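Side-chain contacts in JSC1_58120g3 (PDB 6XHH), which probably senses far-red light as a cyanobacteriochrome, its GAF domain holding a linear tetrapyrrole that absorbs far-red light in the dark state: residues 70-73 against 74-78; 98-102 against 103-107; 155-158 against 159-163. All coordinates share one frame; numbering follows the deposited sequence. Where two conformers were deposited one is given.

Interaction 1 (70-73 against 74-78); sequences DPYL and NEHQG. With M1V (mesobiliverdin IX(alpha)), chain C.
OD2 of D70 is gripped by ring nitrogens of mesobiliverdin. M1V NA donates to D70 OD2 at 2.9 Å, and M1V NB donates to the same oxygen at 3.0 Å. The third nitrogen, M1V NC, lies 2.8 Å from D70 OD2. The other oxygen, OD1, serves the protein. It accepts from L73 N at 2.9 Å, on the anti side and 34° out of the carboxylate plane, and weakly from Y72 N. D70 is thus the N-cap of helix 71-75. With CG anti to the backbone N (chi1 -172°), its carboxylate lies between the chromophore and the first turn. One residue on, P71 sets CD against the A ring, 3.3 Å from M1V C1A. The Y72 ring is sandwiched. M1V CAB lies over the centre of one face, and H76 CD2 over the centre of the opposite face, 3.2 Å above it. The Y72 and H76 rings are inclined to each other by 35°, their centroids 4.1 Å apart. Y72 O meets the H76 ring at its edge and also accepts from H76 N. Contact with both a ring face and a ligand arm should restrict rotation of the tyrosine. L73 extends its methyls to the chromophore, CD1 by M1V CMD and CHC, CD2 by CBC. Its carbonyl O accepts from G78 N at 2.8 Å. Q77 N bonds to N74 O, and Q77 has positive phi. These bonds form a Schellman motif that ends a short helix capped by D70, one wall of the bilin pocket in this GAF domain.

Interaction 2 (98-102 against 103-107); sequences IWEEG and KFNLQ
W99 and F104 are paired across a tight hairpin, an antiparallel non-hydrogen-bonded pair. The W99 side chain leaves with CG anti to its own N (chi1 178°), which lays the indole along the turn. CB and CG lie near K103 O. CD2, CE2 and CZ2 then run beneath K103 N, which sits 3.7 Å above the ring plane, over its centre. G102 C also lies over that face, nearer the rim. At the edge of the six-membered ring, CE3 reaches F104 CD1 at 3.7 Å, and CZ3 lies by F104 CE1. The six-membered ring of W99 and the F104 ring meet rim to rim, their planes 72° apart. The backbone above is a type I' turn from E100 to K103, with E101 and G102 both at positive phi. E100 N donates to K103 O at 2.8 Å, and N105 N to I98 O at 2.8 Å. E100 and N105 also pair through their side chains. N105 ND2 donates to E100 OE1 at 2.7 Å, almost straight at 174°, on the syn side but tilted out of the carboxylate plane, and in the plane of the N105 amide. E100 OE2 has a salt bridge to K108. N105 OD1 accepts from Q107 N, an Asx turn. Replacing W99 by an alanine would probably leave the turn peptide at K103 without its flat support and F104 without its aromatic neighbour. Both E100 oxygens and both ends of the N105 amide have partners, which should hold these polar groups in orientation, while W99 and F104 make the apolar side.

Interaction 3 (155-158 against 159-163); sequences WDEA and EVQLL
The backbone passes from an extended W155 into the first turn of helix 157-178, where V160 N donates to D156 O at 3.1 Å and Q161 N to E157 O at 2.8 Å. D156 and E159 form a capping box across this start. E159 N donates to D156 OD1 at 2.8 Å, meeting it nearly along its C-O axis. In return D156 N donates to E159 OE1 at 3.1 Å, from above the carboxylate plane. D156 has its CG between the backbone N and carbonyl carbon (chi1 63°), which brings OD1 to the amide. The two side chains cross at about a right angle. Their acid oxygens, D156 OD1 and E159 OE1, come within 3.8 Å. R153 makes a salt bridge to E159 OE1 and is likely to offset that repulsion. The same E159 OE1 approaches W155 CE3 at 3.9 Å, with ring and carboxylate planes 62° apart. W155 NE1 is held elsewhere, by V89 O. On another side of the helix, E157 and Q161 run side by side. The bend of Q161 at chi2 folds its amide back toward the helix, with CD 3.2 Å from E157 O. OE1 of E157 accepts a weak bond from F104 N. V160 lays CG2 near D156 O. This helix start lies against the sheet and helix 18-33: W155 packs on A130 and A146 of strands 128-136 and 139-148, L163 touches both strands and also V29 and F33, and E159 and L162 reach F33 and L32.

In the fold
All three contacts are local and follow one another along the chain, with no nesting or crossing. Interaction 1 comes first, just after strand 67-68 at one edge of the six-stranded sheet, and shapes a short helix on the bilin. Interaction 2 closes the two-stranded hairpin of strands 95-100 and 103-104, beyond the other edge strand, 87-89. Interaction 3 starts the last helix, 157-178, after strand 139-148. Interactions 2 and 3 touch, their centres about 12 Å apart: F104 packs on W155 and D156, and W99 on V160 and Q161. The hairpin is thereby tied to the helix start. Interaction 1 stands about 23 Å from interaction 2 and 24 Å from interaction 3, centre to centre.

Interaction 1 (70-73 against 74-78)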
loop_
_atom_site.group_PDB
_atom_site.type_symbol
_atom_site.label_atom_id
_atom_site.label_comp_id
_atom_site.label_asym_id
_atom_site.label_seq_id
_atom_site.Cartn_x
_atom_site.Cartn_y
_atom_site.Cartn_z
ATOM N N ASP A 70 14.300 3.328 1.426
ATOM C CA ASP A 70 13.884 4.452 2.246
ATOM C C ASP A 70 14.716 4.500 3.517
ATOM O O ASP A 70 14.629 3.580 4.337
ATOM C CB ASP A 70 12.409 4.366 2.598
ATOM C CG ASP A 70 11.920 5.624 3.295
ATOM O OD1 ASP A 70 12.350 5.861 4.443
ATOM O OD2 ASP A 70 11.108 6.355 2.701
ATOM N N PRO A 71 15.511 5.555 3.733
ATOM C CA PRO A 71 16.395 5.591 4.905
ATOM C C PRO A 71 15.650 5.631 6.217
ATOM O O PRO A 71 16.154 5.110 7.219
ATOM C CB PRO A 71 17.208 6.881 4.695
ATOM C CG PRO A 71 17.032 7.251 3.284
ATOM C CD PRO A 71 15.678 6.745 2.883
ATOM N N TYR A 72 14.476 6.259 6.242
ATOM C CA TYR A 72 13.678 6.304 7.459
ATOM C C TYR A 72 13.155 4.922 7.820
ATOM O O TYR A 72 13.220 4.508 8.980
ATOM C CB TYR A 72 12.521 7.286 7.280
ATOM C CG TYR A 72 11.668 7.447 8.510
ATOM C CD1 TYR A 72 10.545 6.660 8.712
ATOM C CD2 TYR A 72 11.983 8.396 9.469
ATOM C CE1 TYR A 72 9.764 6.807 9.852
ATOM C CE2 TYR A 72 11.205 8.549 10.614
ATOM C CZ TYR A 72 10.090 7.750 10.792
ATOM O OH TYR A 72 9.299 7.866 11.914
ATOM N N LEU A 73 12.591 4.214 6.844
ATOM C CA LEU A 73 12.116 2.856 7.102
ATOM C C LEU A 73 13.256 1.939 7.543
ATOM O O LEU A 73 13.044 1.025 8.353
ATOM C CB LEU A 73 11.415 2.298 5.856
ATOM C CG LEU A 73 10.090 2.965 5.444
ATOM C CD1 LEU A 73 9.409 2.213 4.338
ATOM C CD2 LEU A 73 9.136 3.107 6.623
ATOM N N ASN A 74 14.467 2.167 7.032
ATOM C CA ASN A 74 15.612 1.365 7.458
ATOM C C ASN A 74 15.983 1.679 8.902
ATOM O O ASN A 74 16.128 0.770 9.728
ATOM C CB ASN A 74 16.791 1.626 6.517
ATOM C CG ASN A 74 18.103 1.017 7.010
ATOM O OD1 ASN A 74 19.078 1.732 7.255
ATOM N ND2 ASN A 74 18.143 -0.297 7.115
ATOM N N GLU A 75 16.102 2.968 9.233
ATOM C CA GLU A 75 16.557 3.339 10.566
ATOM C C GLU A 75 15.537 2.968 11.627
ATOM O O GLU A 75 15.916 2.669 12.765
ATOM C CB GLU A 75 16.876 4.831 10.633
ATOM C CG GLU A 75 17.658 5.221 11.893
ATOM C CD GLU A 75 19.135 4.840 11.830
ATOM O OE1 GLU A 75 19.548 4.157 10.867
ATOM O OE2 GLU A 75 19.891 5.224 12.748
ATOM N N HIS A 76 14.251 2.960 11.279
ATOM C CA HIS A 76 13.201 2.619 12.229
ATOM C C HIS A 76 12.644 1.212 12.004
ATOM O O HIS A 76 11.562 0.897 12.506
ATOM C CB HIS A 76 12.086 3.667 12.189
ATOM C CG HIS A 76 12.567 5.055 12.492
ATOM N ND1 HIS A 76 12.632 5.549 13.777
ATOM C CD2 HIS A 76 13.045 6.033 11.688
ATOM C CE1 HIS A 76 13.106 6.782 13.748
ATOM N NE2 HIS A 76 13.369 7.098 12.494
ATOM N N GLN A 77 13.370 0.377 11.248
ATOM C CA GLN A 77 13.050 -1.042 11.055
ATOM C C GLN A 77 11.578 -1.244 10.690
ATOM O O GLN A 77 10.873 -2.084 11.257
ATOM C CB GLN A 77 13.435 -1.854 12.294
ATOM C CG GLN A 77 14.936 -1.826 12.599
ATOM C CD GLN A 77 15.757 -2.690 11.654
ATOM O OE1 GLN A 77 15.988 -3.871 11.915
ATOM N NE2 GLN A 77 16.208 -2.103 10.552
ATOM N N GLY A 78 11.119 -0.464 9.716
ATOM C CA GLY A 78 9.756 -0.567 9.221
ATOM C C GLY A 78 8.827 0.536 9.675
ATOM O O GLY A 78 7.700 0.624 9.161
HETATM O OA M1V C . 13.440 7.732 0.094
HETATM C C1A M1V C . 13.604 8.521 1.012
HETATM N NA M1V C . 12.787 8.627 2.068
HETATM C C2A M1V C . 14.670 9.436 1.128
HETATM C CMA M1V C . 15.795 9.618 0.135
HETATM C C3A M1V C . 14.498 10.147 2.313
HETATM C CAA M1V C . 15.363 11.221 2.854
HETATM C CBA M1V C . 15.973 10.851 4.207
HETATM C C4A M1V C . 13.260 9.621 2.930
HETATM C CHA M1V C . 12.749 10.047 4.126
HETATM C C1B M1V C . 11.555 9.619 4.860
HETATM C C2B M1V C . 11.168 10.250 6.072
HETATM C CMB M1V C . 11.879 11.405 6.734
HETATM C C3B M1V C . 10.035 9.632 6.510
HETATM C CAB M1V C . 9.250 9.972 7.765
HETATM C CBB M1V C . 7.939 10.683 7.391
HETATM C CGB M1V C . 8.220 12.062 6.834
HETATM O O2B M1V C . 8.680 12.957 7.584
HETATM O O1B M1V C . 8.004 12.337 5.632
HETATM N NB M1V C . 10.676 8.641 4.589
HETATM C C4B M1V C . 9.739 8.608 5.561
HETATM C CHB M1V C . 8.630 7.762 5.715
HETATM C C1C M1V C . 8.024 6.842 4.848
HETATM C C2C M1V C . 6.741 6.328 5.077
HETATM C CAC M1V C . 5.897 6.625 6.298
HETATM C CBC M1V C . 6.462 5.651 7.371
HETATM C CGC M1V C . 6.136 6.004 8.814
HETATM O O2C M1V C . 5.428 7.000 9.087
HETATM O O1C M1V C . 6.583 5.309 9.761
HETATM C C3C M1V C . 6.457 5.452 4.031
HETATM C CMC M1V C . 5.177 4.678 3.882
HETATM N NC M1V C . 8.505 6.314 3.669
HETATM C C4C M1V C . 7.560 5.464 3.151
HETATM C CHC M1V C . 7.837 4.765 1.941
HETATM C C1D M1V C . 7.018 4.015 1.133
HETATM C C2D M1V C . 7.376 2.796 0.495
HETATM C CMD M1V C . 8.700 2.084 0.638
HETATM N ND M1V C . 5.729 4.345 0.737
HETATM C C4D M1V C . 5.277 3.373 -0.082
HETATM O OD M1V C . 4.157 3.392 -0.595
HETATM C C3D M1V C . 6.305 2.389 -0.238
HETATM C CAD M1V C . 6.219 1.120 -1.049
HETATM C CBD M1V C . 6.348 1.455 -2.518
#

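Interaction 2 (98-102 against 103-107)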
loop_
_atom_site.group_PDB
_atom_site.type_symbol
_atom_site.label_atom_id
_atom_site.label_comp_id
_atom_site.label_asym_id
_atom_site.label_seq_id
_atom_site.Cartn_x
_atom_site.Cartn_y
_atom_site.Cartn_z
ATOM N N ILE A 98 -3.990 12.109 10.035
ATOM C CA ILE A 98 -3.581 11.467 11.282
ATOM C C ILE A 98 -4.511 10.302 11.596
ATOM O O ILE A 98 -5.744 10.440 11.575
ATOM C CB ILE A 98 -3.529 12.480 12.435
ATOM C CG1 ILE A 98 -2.579 13.635 12.074
ATOM C CG2 ILE A 98 -3.033 11.786 13.684
ATOM C CD1 ILE A 98 -1.165 13.198 11.757
ATOM N N TRP A 99 -3.914 9.144 11.874
ATOM C CA TRP A 99 -4.618 7.898 12.165
ATOM C C TRP A 99 -4.329 7.509 13.607
ATOM O O TRP A 99 -3.175 7.229 13.958
ATOM C CB TRP A 99 -4.149 6.808 11.206
ATOM C CG TRP A 99 -4.745 5.443 11.390
ATOM C CD1 TRP A 99 -4.336 4.467 12.252
ATOM C CD2 TRP A 99 -5.830 4.906 10.646
ATOM N NE1 TRP A 99 -5.124 3.347 12.097
ATOM C CE2 TRP A 99 -6.050 3.593 11.117
ATOM C CE3 TRP A 99 -6.659 5.416 9.646
ATOM C CZ2 TRP A 99 -7.049 2.775 10.594
ATOM C CZ3 TRP A 99 -7.648 4.602 9.130
ATOM C CH2 TRP A 99 -7.841 3.300 9.611
ATOM N N GLU A 100 -5.376 7.490 14.436
ATOM C CA GLU A 100 -5.256 7.181 15.857
ATOM C C GLU A 100 -6.475 6.384 16.296
ATOM O O GLU A 100 -7.601 6.691 15.892
ATOM C CB GLU A 100 -5.128 8.467 16.703
ATOM C CG GLU A 100 -3.836 9.228 16.443
ATOM C CD GLU A 100 -3.807 10.616 17.065
ATOM O OE1 GLU A 100 -4.880 11.141 17.441
ATOM O OE2 GLU A 100 -2.694 11.179 17.149
ATOM N N GLU A 101 -6.242 5.373 17.140
ATOM C CA GLU A 101 -7.294 4.453 17.591
ATOM C C GLU A 101 -8.046 3.864 16.400
ATOM O O GLU A 101 -9.276 3.783 16.391
ATOM C CB GLU A 101 -8.260 5.134 18.570
ATOM C CG GLU A 101 -7.625 5.457 19.916
ATOM C CD GLU A 101 -8.556 6.160 20.884
ATOM O OE1 GLU A 101 -9.654 6.599 20.478
ATOM O OE2 GLU A 101 -8.169 6.296 22.067
ATOM N N GLY A 102 -7.292 3.499 15.361
ATOM C CA GLY A 102 -7.848 2.827 14.202
ATOM C C GLY A 102 -8.791 3.647 13.351
ATOM O O GLY A 102 -9.639 3.071 12.667
ATOM N N LYS A 103 -8.682 4.974 13.371
ATOM C CA LYS A 103 -9.542 5.816 12.548
ATOM C C LYS A 103 -8.853 7.158 12.362
ATOM O O LYS A 103 -7.820 7.428 12.974
ATOM C CB LYS A 103 -10.929 5.996 13.179
ATOM C CG LYS A 103 -10.914 6.838 14.449
ATOM C CD LYS A 103 -12.174 6.644 15.295
ATOM C CE LYS A 103 -12.034 7.390 16.615
ATOM N NZ LYS A 103 -13.121 7.080 17.590
ATOM N N PHE A 104 -9.433 8.003 11.511
ATOM C CA PHE A 104 -8.899 9.350 11.345
ATOM C C PHE A 104 -9.139 10.163 12.612
ATOM O O PHE A 104 -10.201 10.064 13.239
ATOM C CB PHE A 104 -9.564 10.080 10.168
ATOM C CG PHE A 104 -9.262 9.502 8.803
ATOM C CD1 PHE A 104 -8.316 8.512 8.622
ATOM C CD2 PHE A 104 -9.954 9.970 7.694
ATOM C CE1 PHE A 104 -8.065 7.995 7.343
ATOM C CE2 PHE A 104 -9.701 9.474 6.424
ATOM C CZ PHE A 104 -8.767 8.473 6.257
ATOM N N ASN A 105 -8.159 10.983 12.977
ATOM C CA ASN A 105 -8.372 12.041 13.967
ATOM C C ASN A 105 -8.744 13.295 13.189
ATOM O O ASN A 105 -7.883 13.974 12.624
ATOM C CB ASN A 105 -7.135 12.247 14.832
ATOM C CG ASN A 105 -7.338 13.319 15.904
ATOM O OD1 ASN A 105 -8.143 14.241 15.735
ATOM N ND2 ASN A 105 -6.600 13.204 17.006
ATOM N N LEU A 106 -10.044 13.589 13.131
ATOM C CA LEU A 106 -10.508 14.708 12.322
ATOM C C LEU A 106 -10.171 16.058 12.941
ATOM O O LEU A 106 -10.249 17.077 12.246
ATOM C CB LEU A 106 -12.015 14.594 12.092
ATOM C CG LEU A 106 -12.444 13.403 11.232
ATOM C CD1 LEU A 106 -13.886 13.008 11.526
ATOM C CD2 LEU A 106 -12.250 13.707 9.752
ATOM N N GLN A 107 -9.779 16.083 14.217
ATOM C CA GLN A 107 -9.407 17.319 14.899
ATOM C C GLN A 107 -7.999 17.780 14.555
ATOM O O GLN A 107 -7.663 18.942 14.805
ATOM C CB GLN A 107 -9.504 17.141 16.421
ATOM C CG GLN A 107 -10.887 17.349 17.025
ATOM C CD GLN A 107 -11.908 16.343 16.526
ATOM O OE1 GLN A 107 -12.798 16.681 15.745
ATOM N NE2 GLN A 107 -11.783 15.094 16.976
#

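Interaction 3 (155-158 against 159-163)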
loop_
_atom_site.group_PDB
_atom_site.type_symbol
_atom_site.label_atom_id
_atom_site.label_comp_id
_atom_site.label_asym_id
_atom_site.label_seq_id
_atom_site.Cartn_x
_atom_site.Cartn_y
_atom_site.Cartn_z
ATOM N N TRP A 155 -8.604 10.006 0.439
ATOM C CA TRP A 155 -8.782 8.664 0.981
ATOM C C TRP A 155 -9.700 8.723 2.193
ATOM O O TRP A 155 -9.444 9.491 3.122
ATOM C CB TRP A 155 -7.438 8.038 1.383
ATOM C CG TRP A 155 -6.386 8.091 0.306
ATOM C CD1 TRP A 155 -5.346 8.990 0.219
ATOM C CD2 TRP A 155 -6.283 7.251 -0.856
ATOM N NE1 TRP A 155 -4.599 8.748 -0.918
ATOM C CE2 TRP A 155 -5.154 7.689 -1.596
ATOM C CE3 TRP A 155 -7.033 6.178 -1.344
ATOM C CZ2 TRP A 155 -4.754 7.077 -2.797
ATOM C CZ3 TRP A 155 -6.629 5.567 -2.541
ATOM C CH2 TRP A 155 -5.492 6.025 -3.249
ATOM N N ASP A 156 -10.770 7.926 2.199
ATOM C CA ASP A 156 -11.581 7.877 3.411
ATOM C C ASP A 156 -11.229 6.639 4.232
ATOM O O ASP A 156 -10.547 5.721 3.769
ATOM C CB ASP A 156 -13.090 7.949 3.104
ATOM C CG ASP A 156 -13.611 6.786 2.285
ATOM O OD1 ASP A 156 -13.220 5.622 2.520
ATOM O OD2 ASP A 156 -14.492 7.034 1.432
ATOM N N GLU A 157 -11.682 6.622 5.489
ATOM C CA GLU A 157 -11.164 5.584 6.368
ATOM C C GLU A 157 -11.711 4.209 6.005
ATOM O O GLU A 157 -11.048 3.200 6.258
ATOM C CB GLU A 157 -11.424 5.934 7.835
ATOM C CG GLU A 157 -12.845 6.109 8.258
ATOM C CD GLU A 157 -12.929 6.486 9.739
ATOM O OE1 GLU A 157 -12.399 7.559 10.120
ATOM O OE2 GLU A 157 -13.498 5.692 10.520
ATOM N N ALA A 158 -12.901 4.139 5.397
ATOM C CA ALA A 158 -13.401 2.853 4.915
ATOM C C ALA A 158 -12.505 2.270 3.822
ATOM O O ALA A 158 -12.297 1.056 3.762
ATOM C CB ALA A 158 -14.839 2.998 4.409
ATOM N N GLU A 159 -11.971 3.117 2.936
ATOM C CA GLU A 159 -11.000 2.635 1.961
ATOM C C GLU A 159 -9.725 2.143 2.628
ATOM O O GLU A 159 -9.147 1.133 2.215
ATOM C CB GLU A 159 -10.667 3.745 0.969
ATOM C CG GLU A 159 -11.834 4.097 0.110
ATOM C CD GLU A 159 -11.565 5.328 -0.720
ATOM O OE1 GLU A 159 -10.752 6.166 -0.300
ATOM O OE2 GLU A 159 -12.196 5.468 -1.769
ATOM N N VAL A 160 -9.250 2.857 3.644
ATOM C CA VAL A 160 -8.035 2.410 4.321
ATOM C C VAL A 160 -8.287 1.086 5.032
ATOM O O VAL A 160 -7.449 0.172 5.009
ATOM C CB VAL A 160 -7.541 3.504 5.290
ATOM C CG1 VAL A 160 -6.275 3.056 5.979
ATOM C CG2 VAL A 160 -7.304 4.814 4.543
ATOM N N GLN A 161 -9.455 0.946 5.655
ATOM C CA GLN A 161 -9.793 -0.320 6.289
ATOM C C GLN A 161 -9.864 -1.447 5.267
ATOM O O GLN A 161 -9.331 -2.540 5.504
ATOM C CB GLN A 161 -11.108 -0.179 7.062
ATOM C CG GLN A 161 -10.902 0.431 8.436
ATOM C CD GLN A 161 -11.955 1.454 8.836
ATOM O OE1 GLN A 161 -13.067 1.469 8.309
ATOM N NE2 GLN A 161 -11.598 2.321 9.779
ATOM N N LEU A 162 -10.486 -1.196 4.110
ATOM C CA LEU A 162 -10.510 -2.203 3.054
ATOM C C LEU A 162 -9.095 -2.600 2.664
ATOM O O LEU A 162 -8.777 -3.789 2.538
ATOM C CB LEU A 162 -11.288 -1.678 1.842
ATOM C CG LEU A 162 -11.541 -2.555 0.599
ATOM C CD1 LEU A 162 -10.336 -2.632 -0.328
ATOM C CD2 LEU A 162 -11.990 -3.938 0.971
ATOM N N LEU A 163 -8.229 -1.606 2.443
ATOM C CA LEU A 163 -6.863 -1.905 2.027
ATOM C C LEU A 163 -6.161 -2.788 3.038
ATOM O O LEU A 163 -5.419 -3.702 2.666
ATOM C CB LEU A 163 -6.076 -0.607 1.842
ATOM C CG LEU A 163 -6.069 0.107 0.490
ATOM C CD1 LEU A 163 -5.208 1.365 0.561
ATOM C CD2 LEU A 163 -5.570 -0.797 -0.642
#